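Local coordinates for PF04016 domain protein (Desulfitobacterium hafniense, PDB 3L5O) that is of unknown function but combines an enolase-like and a Rossmann-like fold and may take part in heavy-metal chelation, at residues K140-G145 with E186-Y191; V144-H149 with C161-L166. One frame throughout, in Å; residues are numbered along the deposited sequence.

In the fold
Both contacts lie in the parallel part of one mixed sheet and use the same strand, 143-147, once along each of its edges; Val144 and Gly145 belong to both. Interaction 1 joins that strand to 189-193, a neighbour distant in sequence, while interaction 2 joins it to 162-167, the next strand along the chain. Each is largely buried, but interaction 1 begins at an exposed end of the sheet, where an aspartate carboxylate adds a bond to the backbone bonds and the alkyl parts of two lysines and a glutamate pack beside it. Interaction 2 is held by main-chain bonds and apolar packing, a cysteine sulfur included. A bond between Tyr191 O and Val147 N, probable from its length, links the two contacts.

Interaction 1: K140-G145 with E186-Y191; sequences KGKKVG and ECDYVY
Lys143 and Asp188 meet where two parallel strands begin to pair, and an acidic side chain there takes up an amide ahead of the regular backbone bonds. Lys143 N donates to Asp188 OD2 over 2.9 Å, reaching the oxygen on its anti side, 19° out of the carboxylate plane. The Asp188 side chain turns back beside its own backbone N (chi1 -55°), which carries the carboxylate to the start of the other strand. With an alanine here, Lys143 N would probably be left without its carboxylate acceptor and the entry to the strand pair less firmly fixed.

The backbone bonds follow. Lys143 O accepts from Tyr189 N at 3.2 Å and, weakly, from Asp188 N, so two successive amides converge on one carbonyl. Farther in, Gly145 N reaches Tyr189 O at 3.0 Å and Gly145 O receives Tyr191 N at 2.9 Å, both close to straight.

Van der Waals contacts fill in around this frame. Lys143 lays its CD and CE alongside Glu186, CE coming 3.7 Å from Glu186 CB, with the two chains pointing the same way. Cys187 SG rests 3.6 Å from Gly145 N, on the side where a CB at that position would collide with the sulfur. On the other face, Val144 CG1 touches the edge of the Tyr191 ring near its plane, 3.8 Å from CE1; the hydroxyl of that tyrosine is bonded to Ser135 OG, and its ring also meets Phe132. The Tyr189 ring receives Lys142 CG at its edge.

Two parallel strands well separated in sequence, side by side at the middle of the sheet, are the arrangement of a Rossmann-like domain, in which the chain returns to the first strand after building the neighbours on its other edge.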
loop_
_atom_site.group_PDB
_atom_site.type_symbol
_atom_site.label_atom_id
_atom_site.label_comp_id
_atom_site.label_asym_id
_atom_site.label_seq_id
_atom_site.Cartn_x
_atom_site.Cartn_y
_atom_site.Cartn_z
ATOM N N LYS A 140 0.846 4.075 -23.614
ATOM C CA LYS A 140 1.658 3.966 -24.812
ATOM C C LYS A 140 2.054 5.352 -25.299
ATOM O O LYS A 140 1.187 6.194 -25.494
ATOM C CB LYS A 140 0.875 3.262 -25.950
ATOM C CG LYS A 140 0.952 1.729 -25.979
ATOM C CD LYS A 140 0.628 1.169 -27.398
ATOM C CE LYS A 140 1.315 -0.193 -27.673
ATOM N NZ LYS A 140 0.912 -1.263 -26.699
ATOM N N GLY A 141 3.352 5.571 -25.498
ATOM C CA GLY A 141 3.891 6.830 -25.972
ATOM C C GLY A 141 3.932 7.953 -24.948
ATOM O O GLY A 141 4.317 9.063 -25.269
ATOM N N LYS A 142 3.576 7.661 -23.706
ATOM C CA LYS A 142 3.440 8.684 -22.674
ATOM C C LYS A 142 4.589 8.615 -21.690
ATOM O O LYS A 142 5.363 7.666 -21.689
ATOM C CB LYS A 142 2.107 8.523 -21.955
ATOM C CG LYS A 142 0.895 8.584 -22.864
ATOM C CD LYS A 142 0.835 9.890 -23.637
ATOM C CE LYS A 142 -0.566 10.168 -24.122
ATOM N NZ LYS A 142 -0.583 11.221 -25.190
ATOM N N LYS A 143 4.727 9.657 -20.895
ATOM C CA LYS A 143 5.726 9.684 -19.837
ATOM C C LYS A 143 5.200 9.103 -18.519
ATOM O O LYS A 143 4.213 9.580 -17.933
ATOM C CB LYS A 143 6.269 11.097 -19.636
ATOM C CG LYS A 143 7.432 11.143 -18.646
ATOM C CD LYS A 143 8.374 12.349 -18.856
ATOM C CE LYS A 143 9.509 12.394 -17.789
ATOM N NZ LYS A 143 10.592 11.412 -18.085
ATOM N N VAL A 144 5.878 8.072 -18.045
ATOM C CA VAL A 144 5.414 7.293 -16.887
ATOM C C VAL A 144 6.470 7.255 -15.771
ATOM O O VAL A 144 7.662 7.003 -16.000
ATOM C CB VAL A 144 5.065 5.837 -17.288
ATOM C CG1 VAL A 144 4.663 5.004 -16.074
ATOM C CG2 VAL A 144 3.970 5.821 -18.353
ATOM N N GLY A 145 6.029 7.535 -14.557
ATOM C CA GLY A 145 6.915 7.539 -13.411
ATOM C C GLY A 145 6.409 6.488 -12.442
ATOM O O GLY A 145 5.229 6.489 -12.115
ATOM N N GLU A 186 6.782 16.015 -14.636
ATOM C CA GLU A 186 6.707 15.814 -16.089
ATOM C C GLU A 186 5.856 14.605 -16.506
ATOM O O GLU A 186 5.641 14.393 -17.700
ATOM C CB GLU A 186 8.108 15.606 -16.681
ATOM C CG GLU A 186 9.153 16.634 -16.294
ATOM C CD GLU A 186 8.600 18.044 -16.312
ATOM O OE1 GLU A 186 8.499 18.656 -17.405
ATOM O OE2 GLU A 186 8.235 18.533 -15.221
ATOM N N CYS A 187 5.393 13.809 -15.550
ATOM C CA CYS A 187 4.765 12.514 -15.872
ATOM C C CYS A 187 3.276 12.610 -16.144
ATOM O O CYS A 187 2.558 13.310 -15.441
ATOM C CB CYS A 187 5.038 11.506 -14.771
ATOM S SG CYS A 187 6.776 11.013 -14.708
ATOM N N ASP A 188 2.843 11.950 -17.218
ATOM C CA ASP A 188 1.426 11.782 -17.534
ATOM C C ASP A 188 0.734 10.764 -16.645
ATOM O O ASP A 188 -0.454 10.875 -16.382
ATOM C CB ASP A 188 1.283 11.334 -18.989
ATOM C CG ASP A 188 1.960 12.274 -19.943
ATOM O OD1 ASP A 188 1.657 13.490 -19.882
ATOM O OD2 ASP A 188 2.817 11.890 -20.766
ATOM N N TYR A 189 1.463 9.728 -16.243
ATOM C CA TYR A 189 0.918 8.672 -15.383
ATOM C C TYR A 189 1.943 8.350 -14.321
ATOM O O TYR A 189 3.130 8.238 -14.617
ATOM C CB TYR A 189 0.608 7.403 -16.171
ATOM C CG TYR A 189 -0.510 7.589 -17.146
ATOM C CD1 TYR A 189 -1.830 7.427 -16.744
ATOM C CD2 TYR A 189 -0.262 7.995 -18.464
ATOM C CE1 TYR A 189 -2.877 7.625 -17.624
ATOM C CE2 TYR A 189 -1.328 8.206 -19.372
ATOM C CZ TYR A 189 -2.626 8.029 -18.922
ATOM O OH TYR A 189 -3.690 8.228 -19.764
ATOM N N VAL A 190 1.481 8.186 -13.092
ATOM C CA VAL A 190 2.367 7.877 -11.962
ATOM C C VAL A 190 1.812 6.712 -11.150
ATOM O O VAL A 190 0.629 6.673 -10.840
ATOM C CB VAL A 190 2.541 9.114 -11.055
ATOM C CG1 VAL A 190 3.383 8.780 -9.852
ATOM C CG2 VAL A 190 3.155 10.260 -11.843
ATOM N N TYR A 191 2.676 5.759 -10.831
ATOM C CA TYR A 191 2.385 4.668 -9.903
ATOM C C TYR A 191 3.312 4.748 -8.701
ATOM O O TYR A 191 4.531 4.884 -8.858
ATOM C CB TYR A 191 2.608 3.307 -10.590
ATOM C CG TYR A 191 1.845 3.185 -11.863
ATOM C CD1 TYR A 191 2.328 3.800 -13.026
ATOM C CD2 TYR A 191 0.632 2.503 -11.924
ATOM C CE1 TYR A 191 1.635 3.746 -14.205
ATOM C CE2 TYR A 191 -0.074 2.420 -13.134
ATOM C CZ TYR A 191 0.438 3.059 -14.268
ATOM O OH TYR A 191 -0.218 3.043 -15.477
#

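Interaction 2: V144-H149 with C161-L166; sequences VGVVGH and CDLSIL
Val144 and Leu163 open a run of four parallel bridges that continues through Gly145 with Ser164 and Val146 with Ile165 to Val147 with Leu166. The strand axes come within 4.8 Å and diverge by 17°, a modest twist. Five backbone bonds hold the pair. Val144 N gives the first to Asp162 O at 2.8 Å, almost straight at the hydrogen, although this donor is tilted 25° from the carbonyl plane. Ser164 N then binds Val144 O, Val146 N binds Ser164 O, Leu166 N binds Val146 O, and Gly148 N closes the series on Leu166 O. Between these bonds, CA-H...O contacts such as Val147 CA to Leu166 O, 3.4 Å apart, help fill the seam.

On one face, Val144 CG2 rests on Cys161 SG at 3.6 Å. The cysteine sulfur stands between its backbone N and carbonyl carbon (chi1 69°), and from there it also comes close to Val144 CB. Leu163 holds CG anti to its backbone N, and its CD1 reaches forward across the seam to Val146 CG2, 3.8 Å away, and approaches Val144 CG1 at 4.1 Å, one methyl set against two valines. Ile165 sends its CG2 branch to Gly148 O, at 3.8 Å. On the opposite face Leu166 leans over the pairing, CD1 lying 3.7 Å from Val146 O, while Val147 CG2 stands near Leu166 CB.

The two strands and helix 153-157 form a beta-alpha-beta unit with parallel strands. That helix packs on the face of Val146 and Leu163, through Leu153 and Leu157 respectively; helix 180-183 meets Ser164 and Leu166 on the other face, and strand 189-193 flanks the far edge of 143-147.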
loop_
_atom_site.group_PDB
_atom_site.type_symbol
_atom_site.label_atom_id
_atom_site.label_comp_id
_atom_site.label_asym_id
_atom_site.label_seq_id
_atom_site.Cartn_x
_atom_site.Cartn_y
_atom_site.Cartn_z
ATOM N N VAL A 144 5.878 8.072 -18.045
ATOM C CA VAL A 144 5.414 7.293 -16.887
ATOM C C VAL A 144 6.470 7.255 -15.771
ATOM O O VAL A 144 7.662 7.003 -16.000
ATOM C CB VAL A 144 5.065 5.837 -17.288
ATOM C CG1 VAL A 144 4.663 5.004 -16.074
ATOM C CG2 VAL A 144 3.970 5.821 -18.353
ATOM N N GLY A 145 6.029 7.535 -14.557
ATOM C CA GLY A 145 6.915 7.539 -13.411
ATOM C C GLY A 145 6.409 6.488 -12.442
ATOM O O GLY A 145 5.229 6.489 -12.115
ATOM N N VAL A 146 7.303 5.624 -11.974
ATOM C CA VAL A 146 6.996 4.573 -10.995
ATOM C C VAL A 146 7.903 4.720 -9.777
ATOM O O VAL A 146 9.115 4.728 -9.908
ATOM C CB VAL A 146 7.218 3.168 -11.583
ATOM C CG1 VAL A 146 6.962 2.096 -10.504
ATOM C CG2 VAL A 146 6.308 2.943 -12.800
ATOM N N VAL A 147 7.310 4.824 -8.587
ATOM C CA VAL A 147 8.067 4.859 -7.340
ATOM C C VAL A 147 7.901 3.505 -6.623
ATOM O O VAL A 147 6.799 3.117 -6.298
ATOM C CB VAL A 147 7.572 5.984 -6.426
ATOM C CG1 VAL A 147 8.356 6.036 -5.131
ATOM C CG2 VAL A 147 7.626 7.339 -7.135
ATOM N N GLY A 148 9.015 2.803 -6.414
ATOM C CA GLY A 148 9.033 1.506 -5.788
ATOM C C GLY A 148 9.620 0.446 -6.667
ATOM O O GLY A 148 9.851 0.627 -7.877
ATOM N N HIS A 149 9.878 -0.682 -6.040
ATOM C CA HIS A 149 10.416 -1.837 -6.725
ATOM C C HIS A 149 9.249 -2.798 -7.064
ATOM O O HIS A 149 8.555 -3.293 -6.173
ATOM C CB HIS A 149 11.480 -2.515 -5.866
ATOM C CG HIS A 149 12.093 -3.708 -6.522
ATOM N ND1 HIS A 149 11.966 -4.987 -6.015
ATOM C CD2 HIS A 149 12.784 -3.826 -7.682
ATOM C CE1 HIS A 149 12.579 -5.835 -6.824
ATOM N NE2 HIS A 149 13.086 -5.158 -7.839
ATOM N N CYS A 161 6.565 2.836 -23.445
ATOM C CA CYS A 161 6.457 4.188 -22.940
ATOM C C CYS A 161 7.810 4.729 -22.527
ATOM O O CYS A 161 8.826 4.033 -22.606
ATOM C CB CYS A 161 5.443 4.257 -21.794
ATOM S SG CYS A 161 5.865 3.434 -20.216
ATOM N N ASP A 162 7.815 6.002 -22.154
ATOM C CA ASP A 162 8.967 6.683 -21.582
ATOM C C ASP A 162 8.894 6.476 -20.050
ATOM O O ASP A 162 8.230 7.212 -19.325
ATOM C CB ASP A 162 8.914 8.162 -21.986
ATOM C CG ASP A 162 10.053 8.998 -21.409
ATOM O OD1 ASP A 162 10.934 8.452 -20.707
ATOM O OD2 ASP A 162 10.120 10.242 -21.616
ATOM N N LEU A 163 9.595 5.452 -19.589
ATOM C CA LEU A 163 9.514 4.989 -18.203
ATOM C C LEU A 163 10.671 5.492 -17.364
ATOM O O LEU A 163 11.836 5.376 -17.779
ATOM C CB LEU A 163 9.522 3.454 -18.166
ATOM C CG LEU A 163 9.492 2.766 -16.786
ATOM C CD1 LEU A 163 8.214 3.025 -16.055
ATOM C CD2 LEU A 163 9.762 1.282 -16.978
ATOM N N SER A 164 10.339 6.029 -16.186
ATOM C CA SER A 164 11.312 6.261 -15.107
ATOM C C SER A 164 10.912 5.552 -13.820
ATOM O O SER A 164 9.792 5.757 -13.323
ATOM C CB SER A 164 11.441 7.732 -14.800
ATOM O OG SER A 164 11.795 8.472 -15.935
ATOM N N ILE A 165 11.838 4.749 -13.287
ATOM C CA ILE A 165 11.684 4.023 -12.022
ATOM C C ILE A 165 12.550 4.720 -10.996
ATOM O O ILE A 165 13.699 5.032 -11.285
ATOM C CB ILE A 165 12.055 2.532 -12.147
ATOM C CG1 ILE A 165 11.082 1.833 -13.115
ATOM C CG2 ILE A 165 11.964 1.814 -10.739
ATOM C CD1 ILE A 165 11.548 0.526 -13.608
ATOM N N LEU A 166 11.951 5.032 -9.849
ATOM C CA LEU A 166 12.576 5.737 -8.716
ATOM C C LEU A 166 12.489 4.834 -7.528
ATOM O O LEU A 166 11.416 4.317 -7.242
ATOM C CB LEU A 166 11.828 7.024 -8.416
ATOM C CG LEU A 166 11.841 8.135 -9.469
ATOM C CD1 LEU A 166 10.647 8.055 -10.426
ATOM C CD2 LEU A 166 11.819 9.438 -8.794
#